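Putative major capsid protein (PDB 6G44) probably forms the trimeric, double jelly-roll capsomer from which the outer protein shell of the marine virophage mavirus is assembled. Local coordinates at residues N104-A110 with S121-I127; L126-H130 with A336-S340; L141-C145 with V202-V207; N209-K214 with Y288-I293; L292-N298 with L470-R476. All coordinates share one frame. Residue numbers count along the deposited sequence, not the author numbering.

Contact 1. Residues N104-A110 with S121-I127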
# COMPACT_ATOMS: atom_id res chain seq x y z
N ASN C 104 6.82 4.25 23.92
CA ASN C 104 6.77 5.72 24.05
C ASN C 104 5.55 6.19 24.86
O ASN C 104 5.64 7.22 25.56
CB ASN C 104 6.89 6.39 22.68
CG ASN C 104 8.29 6.29 22.14
OD1 ASN C 104 9.17 7.04 22.56
ND2 ASN C 104 8.51 5.37 21.18
N ARG C 105 4.44 5.45 24.82
CA ARG C 105 3.28 5.74 25.68
C ARG C 105 3.62 5.69 27.16
O ARG C 105 2.94 6.34 27.97
CB ARG C 105 2.15 4.76 25.45
CG ARG C 105 1.25 5.07 24.28
CD ARG C 105 0.04 4.12 24.22
NE ARG C 105 -0.73 4.04 25.46
CZ ARG C 105 -1.78 4.80 25.78
NH1 ARG C 105 -2.42 4.60 26.95
NH2 ARG C 105 -2.21 5.77 24.97
N SER C 106 4.63 4.90 27.49
CA SER C 106 5.04 4.65 28.89
C SER C 106 6.09 5.64 29.38
O SER C 106 6.61 5.44 30.50
CB SER C 106 5.57 3.23 28.99
OG SER C 106 4.55 2.28 28.76
N ILE C 107 6.45 6.67 28.62
CA ILE C 107 7.52 7.58 29.03
C ILE C 107 7.01 9.02 28.95
O ILE C 107 7.05 9.66 27.91
CB ILE C 107 8.79 7.41 28.19
CG1 ILE C 107 9.31 5.97 28.17
CG2 ILE C 107 9.87 8.38 28.67
CD1 ILE C 107 10.29 5.67 27.04
N PRO C 108 6.53 9.57 30.08
CA PRO C 108 6.03 10.93 30.03
C PRO C 108 7.07 12.02 29.81
O PRO C 108 6.77 13.05 29.22
CB PRO C 108 5.35 11.12 31.39
CG PRO C 108 5.21 9.80 31.97
CD PRO C 108 6.15 8.86 31.31
N VAL C 109 8.29 11.78 30.29
CA VAL C 109 9.37 12.72 30.14
C VAL C 109 10.69 11.94 30.02
O VAL C 109 10.87 10.89 30.65
CB VAL C 109 9.39 13.77 31.28
CG1 VAL C 109 9.43 13.11 32.65
CG2 VAL C 109 10.54 14.74 31.10
N ALA C 110 11.55 12.45 29.14
CA ALA C 110 12.88 11.91 28.93
C ALA C 110 13.87 13.06 28.89
O ALA C 110 13.57 14.16 28.40
CB ALA C 110 12.90 11.12 27.62
N SER C 121 12.38 16.23 26.70
CA SER C 121 11.21 16.06 25.83
C SER C 121 10.21 15.14 26.47
O SER C 121 10.42 14.60 27.56
CB SER C 121 11.67 15.60 24.47
OG SER C 121 12.10 14.30 24.51
N TYR C 122 9.07 14.96 25.79
CA TYR C 122 7.90 14.32 26.38
C TYR C 122 7.38 13.24 25.43
O TYR C 122 6.45 13.51 24.63
CB TYR C 122 6.86 15.41 26.67
CG TYR C 122 7.44 16.48 27.55
CD1 TYR C 122 7.53 16.29 28.91
CD2 TYR C 122 7.96 17.64 26.99
CE1 TYR C 122 8.13 17.26 29.73
CE2 TYR C 122 8.56 18.61 27.79
CZ TYR C 122 8.62 18.40 29.16
OH TYR C 122 9.22 19.39 29.93
N PRO C 123 7.98 12.05 25.47
CA PRO C 123 7.68 11.05 24.43
C PRO C 123 6.20 10.67 24.34
O PRO C 123 5.68 10.49 23.22
CB PRO C 123 8.55 9.87 24.86
CG PRO C 123 9.73 10.50 25.53
CD PRO C 123 9.14 11.64 26.31
N ALA C 124 5.51 10.49 25.46
CA ALA C 124 4.10 10.06 25.41
C ALA C 124 3.27 11.14 24.72
O ALA C 124 2.38 10.83 23.93
CB ALA C 124 3.58 9.79 26.81
N GLN C 125 3.52 12.40 25.05
CA GLN C 125 2.82 13.54 24.42
C GLN C 125 3.17 13.61 22.92
O GLN C 125 2.27 13.83 22.07
CB GLN C 125 3.21 14.83 25.16
CG GLN C 125 2.59 16.11 24.67
CD GLN C 125 3.08 17.28 25.50
OE1 GLN C 125 4.20 17.76 25.31
NE2 GLN C 125 2.23 17.75 26.42
N LEU C 126 4.43 13.39 22.57
CA LEU C 126 4.94 13.47 21.19
C LEU C 126 4.28 12.40 20.34
O LEU C 126 3.75 12.69 19.26
CB LEU C 126 6.47 13.31 21.10
CG LEU C 126 7.51 14.42 21.32
CD1 LEU C 126 8.89 13.80 21.49
CD2 LEU C 126 7.54 15.40 20.16
N ILE C 127 4.27 11.17 20.83
CA ILE C 127 3.77 10.06 20.00
C ILE C 127 2.28 10.16 19.87
O ILE C 127 1.76 9.73 18.82
CB ILE C 127 4.25 8.68 20.52
CG1 ILE C 127 4.10 7.57 19.47
CG2 ILE C 127 3.55 8.27 21.78
CD1 ILE C 127 4.79 7.84 18.15
O HOH W 1 4.47 13.14 27.75
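P123 is the main bump here. Its ring sits in a hollow lined by I107, V109, A110 and N104. P123 CG lies 3.8 Å from I107 CG2 and 3.8 Å from A110 CB, and P123 CD lies 3.3 Å from I107 O. One turn on, I127 CG2 rests against N104 CB at 3.9 Å. A124 is small enough to let the 104-110 backbone close in: its CA is 3.2 Å from N104 O. The frame is a beta hairpin, strands 110-114 and 117-121, that leads straight into helix 123-130. A110 and S121 form an antiparallel hydrogen-bonded pair, with A110 N to S121 O and S121 N to A110 O both 2.9 Å. Y122 is the N-cap residue of the helix. Just inside, A124 N donates to I107 O at 3.0 Å. Water 1 fills the next gap, 2.7 Å from P108 O and 3.0 Å from Q125 N. N104 turns its amide to E204, A205 and V207. V109 CG2 packs on Y122 CE1 at 3.7 Å.

Contact 2. Residues L126-H130 with A336-S340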
# COMPACT_ATOMS: atom_id res chain seq x y z
N LEU C 126 4.43 13.39 22.57
CA LEU C 126 4.94 13.47 21.19
C LEU C 126 4.28 12.40 20.34
O LEU C 126 3.75 12.69 19.26
CB LEU C 126 6.47 13.31 21.10
CG LEU C 126 7.51 14.42 21.32
CD1 LEU C 126 8.89 13.80 21.49
CD2 LEU C 126 7.54 15.40 20.16
N ILE C 127 4.27 11.17 20.83
CA ILE C 127 3.77 10.06 20.00
C ILE C 127 2.28 10.16 19.87
O ILE C 127 1.76 9.73 18.82
CB ILE C 127 4.25 8.68 20.52
CG1 ILE C 127 4.10 7.57 19.47
CG2 ILE C 127 3.55 8.27 21.78
CD1 ILE C 127 4.79 7.84 18.15
N LYS C 128 1.56 10.69 20.85
CA LYS C 128 0.11 10.81 20.72
C LYS C 128 -0.26 11.67 19.52
O LYS C 128 -1.28 11.41 18.88
CB LYS C 128 -0.57 11.37 21.99
CG LYS C 128 -2.10 11.35 21.96
CD LYS C 128 -2.71 11.75 23.30
CE LYS C 128 -4.24 11.68 23.28
NZ LYS C 128 -4.89 12.06 24.58
N LEU C 129 0.53 12.69 19.22
CA LEU C 129 0.33 13.52 18.02
C LEU C 129 0.92 12.88 16.79
O LEU C 129 0.26 12.78 15.75
CB LEU C 129 0.99 14.89 18.17
CG LEU C 129 0.31 15.89 19.06
CD1 LEU C 129 1.24 17.08 19.26
CD2 LEU C 129 -0.96 16.36 18.38
N HIS C 130 2.16 12.44 16.89
CA HIS C 130 2.94 11.96 15.77
C HIS C 130 2.29 10.78 15.07
O HIS C 130 2.38 10.63 13.84
CB HIS C 130 4.36 11.58 16.25
CG HIS C 130 5.29 11.18 15.16
ND1 HIS C 130 5.72 12.07 14.20
CD2 HIS C 130 5.91 10.02 14.90
CE1 HIS C 130 6.56 11.46 13.39
NE2 HIS C 130 6.69 10.21 13.78
N ALA C 336 -1.38 21.83 16.35
CA ALA C 336 -2.28 20.67 16.43
C ALA C 336 -3.32 20.95 17.52
O ALA C 336 -2.95 21.36 18.64
CB ALA C 336 -1.54 19.38 16.72
N VAL C 337 -4.58 20.72 17.21
CA VAL C 337 -5.69 20.93 18.14
C VAL C 337 -6.35 19.59 18.40
O VAL C 337 -6.69 18.85 17.46
CB VAL C 337 -6.72 21.90 17.53
CG1 VAL C 337 -7.86 22.15 18.52
CG2 VAL C 337 -6.06 23.20 17.13
N MET C 338 -6.57 19.28 19.68
CA MET C 338 -7.29 18.07 20.04
C MET C 338 -8.03 18.32 21.34
O MET C 338 -7.57 19.12 22.15
CB MET C 338 -6.35 16.86 20.11
CG MET C 338 -5.52 16.62 21.32
SD MET C 338 -4.68 14.98 21.21
CE MET C 338 -3.30 15.42 20.21
N VAL C 339 -9.15 17.65 21.52
CA VAL C 339 -9.95 17.72 22.73
C VAL C 339 -10.01 16.32 23.32
O VAL C 339 -10.61 15.44 22.73
CB VAL C 339 -11.35 18.27 22.42
CG1 VAL C 339 -12.20 18.30 23.70
CG2 VAL C 339 -11.28 19.65 21.80
N SER C 340 -9.37 16.11 24.48
CA SER C 340 -9.17 14.78 25.06
C SER C 340 -10.10 14.54 26.24
O SER C 340 -10.31 15.46 27.05
CB SER C 340 -7.71 14.58 25.52
OG SER C 340 -6.81 14.46 24.42
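This is a helix-on-sheet contact inside the double jelly-roll. Helix 123-130 follows a hairpin of the N-terminal half of the chain. Strand 334-341 belongs to a sheet of the C-terminal half. The short segments cross almost at right angles: their directions differ by 101° and their axes come no closer than 10.8 Å. The backbones are therefore well apart, and side chains bridge the gap. On the strand, A336, M338 and S340 point toward the helix, while V337 points away and packs on L470 and F428. On the helix, K128 and L129 do the reaching. L129 is in the mt rotamer, which brings L129 CD2 to 3.5 Å from A336 CB. M338 has chi1 p, chi2 t and chi3 p. Its chain extends from the strand and then bends at the sulphur, and M338 SD lies 3.9 Å from K128 CE. F473 and V425 pack around the same L129 and M338 side chains, making this a buried apolar spot. K128 is fully extended, with all four chi angles t. That length carries its amine past M338. S340 has chi1 m and offers its hydroxyl to the lysine. K128 NZ donates to S340 OG at 3.1 Å.

Contact 3. Residues L141-C145 with V202-V207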
# COMPACT_ATOMS: atom_id res chain seq x y z
N LEU C 141 8.35 1.08 11.27
CA LEU C 141 9.76 0.94 11.64
C LEU C 141 10.01 1.43 13.07
O LEU C 141 10.98 1.02 13.72
CB LEU C 141 10.66 1.70 10.69
CG LEU C 141 10.66 1.23 9.24
CD1 LEU C 141 11.56 2.14 8.41
CD2 LEU C 141 11.12 -0.20 9.12
N LEU C 142 9.16 2.34 13.54
CA LEU C 142 9.26 2.90 14.89
C LEU C 142 8.86 1.87 15.94
O LEU C 142 9.58 1.66 16.94
CB LEU C 142 8.41 4.17 14.96
CG LEU C 142 8.68 5.22 16.03
CD1 LEU C 142 7.97 6.51 15.69
CD2 LEU C 142 8.23 4.74 17.40
N SER C 143 7.72 1.20 15.75
CA SER C 143 7.21 0.24 16.73
C SER C 143 6.56 -0.93 16.03
O SER C 143 5.92 -0.73 14.97
CB SER C 143 6.14 0.91 17.59
OG SER C 143 5.56 0.03 18.54
N PRO C 144 6.61 -2.13 16.63
CA PRO C 144 5.83 -3.27 16.14
C PRO C 144 4.33 -3.05 16.31
O PRO C 144 3.52 -3.75 15.68
CB PRO C 144 6.31 -4.46 16.99
CG PRO C 144 6.79 -3.79 18.25
CD PRO C 144 7.41 -2.49 17.82
N CYS C 145 3.93 -2.11 17.16
CA CYS C 145 2.52 -1.86 17.42
C CYS C 145 2.19 -0.48 16.87
O CYS C 145 2.01 0.48 17.64
CB CYS C 145 2.28 -1.91 18.93
SG CYS C 145 2.48 -3.58 19.58
N VAL C 202 9.25 -6.14 23.45
CA VAL C 202 9.02 -5.07 22.44
C VAL C 202 10.29 -4.26 22.26
O VAL C 202 10.87 -3.80 23.27
CB VAL C 202 7.88 -4.12 22.86
CG1 VAL C 202 7.74 -2.94 21.89
CG2 VAL C 202 6.58 -4.90 22.98
N ASP C 203 10.70 -4.03 21.01
CA ASP C 203 11.90 -3.24 20.65
C ASP C 203 11.38 -2.06 19.82
O ASP C 203 11.02 -2.25 18.65
CB ASP C 203 12.87 -4.14 19.85
CG ASP C 203 14.17 -3.46 19.44
OD1 ASP C 203 14.22 -2.22 19.35
OD2 ASP C 203 15.18 -4.19 19.17
N GLU C 204 11.36 -0.87 20.41
CA GLU C 204 10.73 0.33 19.83
C GLU C 204 11.71 1.51 19.84
O GLU C 204 12.45 1.71 20.82
CB GLU C 204 9.47 0.65 20.65
CG GLU C 204 8.66 1.86 20.20
CD GLU C 204 7.28 1.93 20.84
OE1 GLU C 204 6.63 0.86 20.97
OE2 GLU C 204 6.86 3.05 21.21
N ALA C 205 11.77 2.29 18.76
CA ALA C 205 12.61 3.48 18.70
C ALA C 205 12.16 4.48 19.76
O ALA C 205 10.95 4.72 19.91
CB ALA C 205 12.54 4.10 17.32
N LEU C 206 13.11 5.09 20.47
CA LEU C 206 12.78 6.16 21.40
C LEU C 206 12.47 7.45 20.66
O LEU C 206 13.30 7.89 19.86
CB LEU C 206 13.97 6.41 22.34
CG LEU C 206 13.81 7.52 23.37
CD1 LEU C 206 12.61 7.34 24.28
CD2 LEU C 206 15.09 7.61 24.21
N VAL C 207 11.31 8.07 20.96
CA VAL C 207 10.90 9.35 20.39
C VAL C 207 11.18 10.44 21.40
O VAL C 207 10.35 10.77 22.26
CB VAL C 207 9.42 9.30 19.99
CG1 VAL C 207 8.92 10.62 19.44
CG2 VAL C 207 9.22 8.18 18.98
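This is a buried contact between the end of a helix and the end of a strand, in the N-terminal half of the double jelly-roll. Helix 136-142 stops at L142, and the chain then runs roughly antiparallel to strand 195-205. That strand lies in the sheet beside strand 74-84. One backbone hydrogen bond joins the two segments: A205 N donates to L142 O at 2.9 Å. E204 CA also approaches L142 O, at 3.4 Å in a CA-H...O contact. S143 is the first residue to leave the helix. Its hydroxyl OG donates to E204 OE1 at 2.8 Å. S143 OG also accepts from C145 N at 3.0 Å, an ST turn. Apolar groups flank these bonds. L142 CD1 packs on V207 CG2 at 3.9 Å, and L142 CG lies 4.2 Å from A205 CB. P144 CG meets V202 CG1 at 3.9 Å. D203 has its main polar partner in R74, and it also packs on Q376 of a second subunit. E204 is buried, yet its carboxylate is well supplied with donors. OE1 takes S143 OG and, weakly, V103 N, while OE2 takes N104 ND2. A carboxylate placed this way is satisfied without a cation across this contact, and it ties the helix end, the strand end and helix 102-105 together by hydrogen bonds.

Contact 4. Residues N209-K214 with Y288-I293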
# COMPACT_ATOMS: atom_id res chain seq x y z
N ASN C 209 13.88 14.10 21.75
CA ASN C 209 14.96 14.93 21.16
C ASN C 209 16.34 14.54 21.76
O ASN C 209 16.42 14.34 22.98
CB ASN C 209 14.69 16.41 21.40
CG ASN C 209 13.43 16.92 20.70
OD1 ASN C 209 12.35 16.34 20.85
ND2 ASN C 209 13.57 18.01 19.95
N PRO C 210 17.40 14.40 20.95
CA PRO C 210 17.50 14.68 19.51
C PRO C 210 17.43 13.44 18.62
O PRO C 210 17.96 13.47 17.49
CB PRO C 210 18.89 15.30 19.43
CG PRO C 210 19.67 14.45 20.40
CD PRO C 210 18.73 14.13 21.53
N THR C 211 16.77 12.37 19.05
CA THR C 211 16.78 11.13 18.25
C THR C 211 16.13 11.37 16.90
O THR C 211 15.24 12.19 16.73
CB THR C 211 16.11 9.92 18.93
OG1 THR C 211 14.69 10.12 18.98
CG2 THR C 211 16.69 9.62 20.31
N GLN C 212 16.60 10.59 15.95
CA GLN C 212 16.20 10.73 14.54
C GLN C 212 15.06 9.77 14.20
O GLN C 212 15.12 8.98 13.24
CB GLN C 212 17.42 10.57 13.67
CG GLN C 212 18.48 11.62 13.95
CD GLN C 212 18.01 13.00 13.58
OE1 GLN C 212 17.92 13.31 12.38
NE2 GLN C 212 17.69 13.84 14.58
N TYR C 213 13.98 9.87 14.98
CA TYR C 213 12.84 8.93 14.92
C TYR C 213 12.00 9.11 13.66
O TYR C 213 11.10 8.29 13.40
CB TYR C 213 11.96 9.04 16.19
CG TYR C 213 11.39 10.41 16.40
CD1 TYR C 213 10.19 10.78 15.78
CD2 TYR C 213 12.02 11.35 17.21
CE1 TYR C 213 9.68 12.05 15.92
CE2 TYR C 213 11.51 12.62 17.37
CZ TYR C 213 10.34 12.97 16.72
OH TYR C 213 9.80 14.23 16.85
N LYS C 214 12.23 10.17 12.90
CA LYS C 214 11.52 10.36 11.64
C LYS C 214 12.25 9.70 10.47
O LYS C 214 11.70 9.66 9.37
CB LYS C 214 11.31 11.86 11.36
CG LYS C 214 10.45 12.57 12.41
CD LYS C 214 10.60 14.09 12.40
CE LYS C 214 10.27 14.75 11.07
NZ LYS C 214 8.82 14.84 10.80
N TYR C 288 21.41 18.50 12.85
CA TYR C 288 20.33 17.50 12.99
C TYR C 288 19.00 18.22 13.09
O TYR C 288 18.85 19.19 13.83
CB TYR C 288 20.49 16.65 14.25
CG TYR C 288 21.79 15.90 14.28
CD1 TYR C 288 22.96 16.55 14.65
CD2 TYR C 288 21.87 14.55 13.94
CE1 TYR C 288 24.17 15.88 14.66
CE2 TYR C 288 23.08 13.87 13.93
CZ TYR C 288 24.22 14.56 14.28
OH TYR C 288 25.43 13.92 14.28
N ASN C 289 18.01 17.71 12.35
CA ASN C 289 16.64 18.21 12.43
C ASN C 289 16.01 17.57 13.68
O ASN C 289 15.94 16.35 13.79
CB ASN C 289 15.89 17.77 11.15
CG ASN C 289 14.63 18.57 10.91
OD1 ASN C 289 14.19 19.31 11.75
ND2 ASN C 289 14.11 18.49 9.69
N THR C 290 15.61 18.41 14.64
CA THR C 290 15.12 17.95 15.93
C THR C 290 13.91 18.80 16.34
O THR C 290 14.01 19.63 17.23
CB THR C 290 16.24 18.00 17.02
OG1 THR C 290 16.76 19.32 17.08
CG2 THR C 290 17.33 17.02 16.68
N PRO C 291 12.75 18.56 15.69
CA PRO C 291 11.56 19.39 15.95
C PRO C 291 11.19 19.50 17.41
O PRO C 291 11.35 18.54 18.15
CB PRO C 291 10.45 18.66 15.18
CG PRO C 291 11.12 17.74 14.24
CD PRO C 291 12.50 17.47 14.72
N LEU C 292 10.71 20.68 17.80
CA LEU C 292 10.30 20.93 19.19
C LEU C 292 8.77 21.00 19.29
O LEU C 292 8.14 21.88 18.70
CB LEU C 292 10.93 22.25 19.66
CG LEU C 292 10.68 22.63 21.10
CD1 LEU C 292 11.30 21.62 22.05
CD2 LEU C 292 11.25 24.02 21.32
N ILE C 293 8.18 20.06 20.00
CA ILE C 293 6.73 19.99 20.17
C ILE C 293 6.43 20.45 21.57
O ILE C 293 7.03 19.94 22.54
CB ILE C 293 6.21 18.55 19.97
CG1 ILE C 293 6.32 18.12 18.50
CG2 ILE C 293 4.75 18.46 20.38
CD1 ILE C 293 7.70 17.91 17.92
O HOH W 2 10.02 18.08 21.42
O HOH W 3 11.59 15.83 18.16
O HOH W 4 16.25 19.31 20.26
O HOH W 5 18.55 15.38 10.77
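In this double jelly-roll capsid protein, loop 209-214 follows the last part of strand 195-205 in the N-terminal half. It meets strand 286-305 where that strand is interrupted by T290 and P291. The contact runs mostly through amide side chains and water. At Y288, the ring turns its edge to Q212 CD, and Y288 CB lies 4.0 Å from Q212 NE2. The Y288 hydroxyl hydrogen-bonds to the P221 carbonyl, and its ring stacks on F222. N289 comes next. Its carbonyl O accepts from Q212 NE2 at 3.2 Å, and the same NE2 also donates to P210 O at 2.9 Å. Water 5 links N289 N, at 2.9 Å, to Q212 OE1, at 2.7 Å. Q212 is the centre of an inverse gamma turn, and its side chain folds back toward the strand. T290 presents CG2 to P210 CB at 3.6 Å; P210 follows a cis peptide bond. The T290 hydroxyl bonds to T480. P291 CG packs on K214 CD at 4.1 Å. P291 O accepts from N209 ND2 at 2.9 Å. Water 3 is 2.7 Å from P291 O, 2.8 Å from N209 OD1 and 2.7 Å from Y213 OH. At I293, water 2 sits 3.1 Å from the backbone N and 3.0 Å from N209 OD1.

Contact 5. Residues L292-N298 with L470-R476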
# COMPACT_ATOMS: atom_id res chain seq x y z
N LEU C 292 10.71 20.68 17.80
CA LEU C 292 10.30 20.93 19.19
C LEU C 292 8.77 21.00 19.29
O LEU C 292 8.14 21.88 18.70
CB LEU C 292 10.93 22.25 19.66
CG LEU C 292 10.68 22.63 21.10
CD1 LEU C 292 11.30 21.62 22.05
CD2 LEU C 292 11.25 24.02 21.32
N ILE C 293 8.18 20.06 20.00
CA ILE C 293 6.73 19.99 20.17
C ILE C 293 6.43 20.45 21.57
O ILE C 293 7.03 19.94 22.54
CB ILE C 293 6.21 18.55 19.97
CG1 ILE C 293 6.32 18.12 18.50
CG2 ILE C 293 4.75 18.46 20.38
CD1 ILE C 293 7.70 17.91 17.92
N SER C 294 5.49 21.38 21.71
CA SER C 294 5.17 22.04 22.99
C SER C 294 3.67 22.17 23.14
O SER C 294 3.01 22.50 22.17
CB SER C 294 5.75 23.46 23.01
OG SER C 294 7.15 23.48 22.83
N LEU C 295 3.16 22.00 24.36
CA LEU C 295 1.78 22.35 24.67
C LEU C 295 1.77 23.87 24.85
O LEU C 295 2.44 24.42 25.74
CB LEU C 295 1.33 21.65 25.94
CG LEU C 295 -0.10 22.03 26.40
CD1 LEU C 295 -1.12 21.55 25.39
CD2 LEU C 295 -0.33 21.43 27.77
N GLU C 296 1.04 24.56 23.99
CA GLU C 296 0.96 26.03 24.04
C GLU C 296 -0.15 26.52 24.95
O GLU C 296 -0.03 27.60 25.55
CB GLU C 296 0.75 26.62 22.67
CG GLU C 296 1.94 26.47 21.76
CD GLU C 296 3.16 27.27 22.19
OE1 GLU C 296 3.04 28.28 22.93
OE2 GLU C 296 4.25 26.86 21.75
N GLY C 297 -1.24 25.78 25.03
CA GLY C 297 -2.35 26.16 25.87
C GLY C 297 -3.31 25.03 26.07
O GLY C 297 -3.43 24.12 25.23
N ASN C 298 -3.99 25.07 27.20
CA ASN C 298 -5.03 24.11 27.46
C ASN C 298 -6.13 24.74 28.30
O ASN C 298 -5.90 25.75 28.98
CB ASN C 298 -4.48 22.85 28.13
CG ASN C 298 -3.96 23.10 29.51
OD1 ASN C 298 -4.68 22.91 30.49
ND2 ASN C 298 -2.72 23.55 29.61
N LEU C 470 -9.33 20.82 25.98
CA LEU C 470 -8.84 21.37 24.71
C LEU C 470 -7.35 21.63 24.87
O LEU C 470 -6.93 22.31 25.81
CB LEU C 470 -9.58 22.66 24.34
CG LEU C 470 -8.99 23.53 23.23
CD1 LEU C 470 -8.86 22.77 21.90
CD2 LEU C 470 -9.77 24.80 23.01
N GLU C 471 -6.53 21.08 23.97
CA GLU C 471 -5.09 21.30 23.98
C GLU C 471 -4.68 21.80 22.61
O GLU C 471 -5.16 21.29 21.58
CB GLU C 471 -4.34 20.01 24.27
CG GLU C 471 -4.53 19.47 25.69
CD GLU C 471 -3.73 18.20 25.93
OE1 GLU C 471 -4.05 17.20 25.25
OE2 GLU C 471 -2.77 18.19 26.76
N VAL C 472 -3.80 22.80 22.60
CA VAL C 472 -3.22 23.36 21.38
C VAL C 472 -1.72 23.16 21.50
O VAL C 472 -1.09 23.67 22.44
CB VAL C 472 -3.57 24.84 21.16
CG1 VAL C 472 -2.94 25.36 19.87
CG2 VAL C 472 -5.08 24.98 21.17
N PHE C 473 -1.16 22.39 20.57
CA PHE C 473 0.28 22.14 20.54
C PHE C 473 0.92 22.92 19.42
O PHE C 473 0.29 23.14 18.39
CB PHE C 473 0.57 20.67 20.30
CG PHE C 473 0.06 19.77 21.37
CD1 PHE C 473 -1.22 19.25 21.29
CD2 PHE C 473 0.85 19.45 22.46
CE1 PHE C 473 -1.71 18.40 22.27
CE2 PHE C 473 0.34 18.61 23.47
CZ PHE C 473 -0.93 18.09 23.36
N SER C 474 2.16 23.35 19.63
CA SER C 474 2.98 23.89 18.54
C SER C 474 4.03 22.88 18.14
O SER C 474 4.54 22.16 18.99
CB SER C 474 3.67 25.19 18.92
OG SER C 474 4.50 24.98 20.03
N ILE C 475 4.37 22.88 16.85
CA ILE C 475 5.47 22.10 16.34
C ILE C 475 6.40 23.12 15.72
O ILE C 475 6.05 23.76 14.73
CB ILE C 475 5.03 21.04 15.31
CG1 ILE C 475 4.02 20.09 15.97
CG2 ILE C 475 6.25 20.28 14.80
CD1 ILE C 475 2.60 20.21 15.49
N ARG C 476 7.58 23.31 16.31
CA ARG C 476 8.53 24.31 15.83
C ARG C 476 9.74 23.67 15.16
O ARG C 476 10.26 22.66 15.63
CB ARG C 476 9.03 25.18 16.98
CG ARG C 476 8.03 26.20 17.48
CD ARG C 476 8.71 27.05 18.53
NE ARG C 476 7.96 28.26 18.81
CZ ARG C 476 7.04 28.39 19.76
NH1 ARG C 476 6.43 29.56 19.92
NH2 ARG C 476 6.72 27.37 20.56
O HOH W 6 7.13 24.11 20.11
O HOH W 7 8.49 25.38 22.19
O HOH W 8 5.46 29.69 22.70
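The two strands run antiparallel, with segment directions 145° apart and axes 4.5 Å apart at closest. L292 pairs with R476 and S294 with S474 as hydrogen-bonded pairs; S294 N to S474 O is 3.0 Å and S474 N to S294 O is 2.8 Å. Between L295 and G297 the register slips by one residue. E296 and G297 both face V472, a classic beta bulge. V472 O accepts from E296 N at 2.8 Å and weakly from G297 N at 3.3 Å. The sheet, in the C-terminal half of the double jelly-roll, continues past segment 470-476 to strand 334-341. I293, L295, F473 and I475 share the face covered by helix 123-130. There L295 CD1 lies over the F473 ring, 4.0 Å from its centroid, a CH-pi contact. The E296 side chain reaches over to S474 and R476, whose side chains lie on the face opposite F473. E296 OE2 accepts from S474 OG at 2.6 Å and forms a salt bridge with R476 NH2 at 2.8 Å. R476 also bonds to N330.

In the fold
Helix 123-130 is the hub. Contact 1 packs its first turn against 104-110, and contact 2, about 12 Å away between centres, sets its far end on the C-terminal sheet. Contacts 4 and 5 share L292 and I293 on strand 286-305, and I293 packs on the helix. Contacts 2 and 5 lie about 9 Å apart on neighbouring strands 334-341 and 464-482, and they cross along the chain. Contacts 3 and 4 are nested inside the loop that contact 2 closes. Contact 3 is furthest from contact 5, about 24 Å between centres, without touching it. Contacts 2 and 4 join the two halves; contacts 1 and 3 lie within the N-terminal half and contact 5 within the C-terminal sheet.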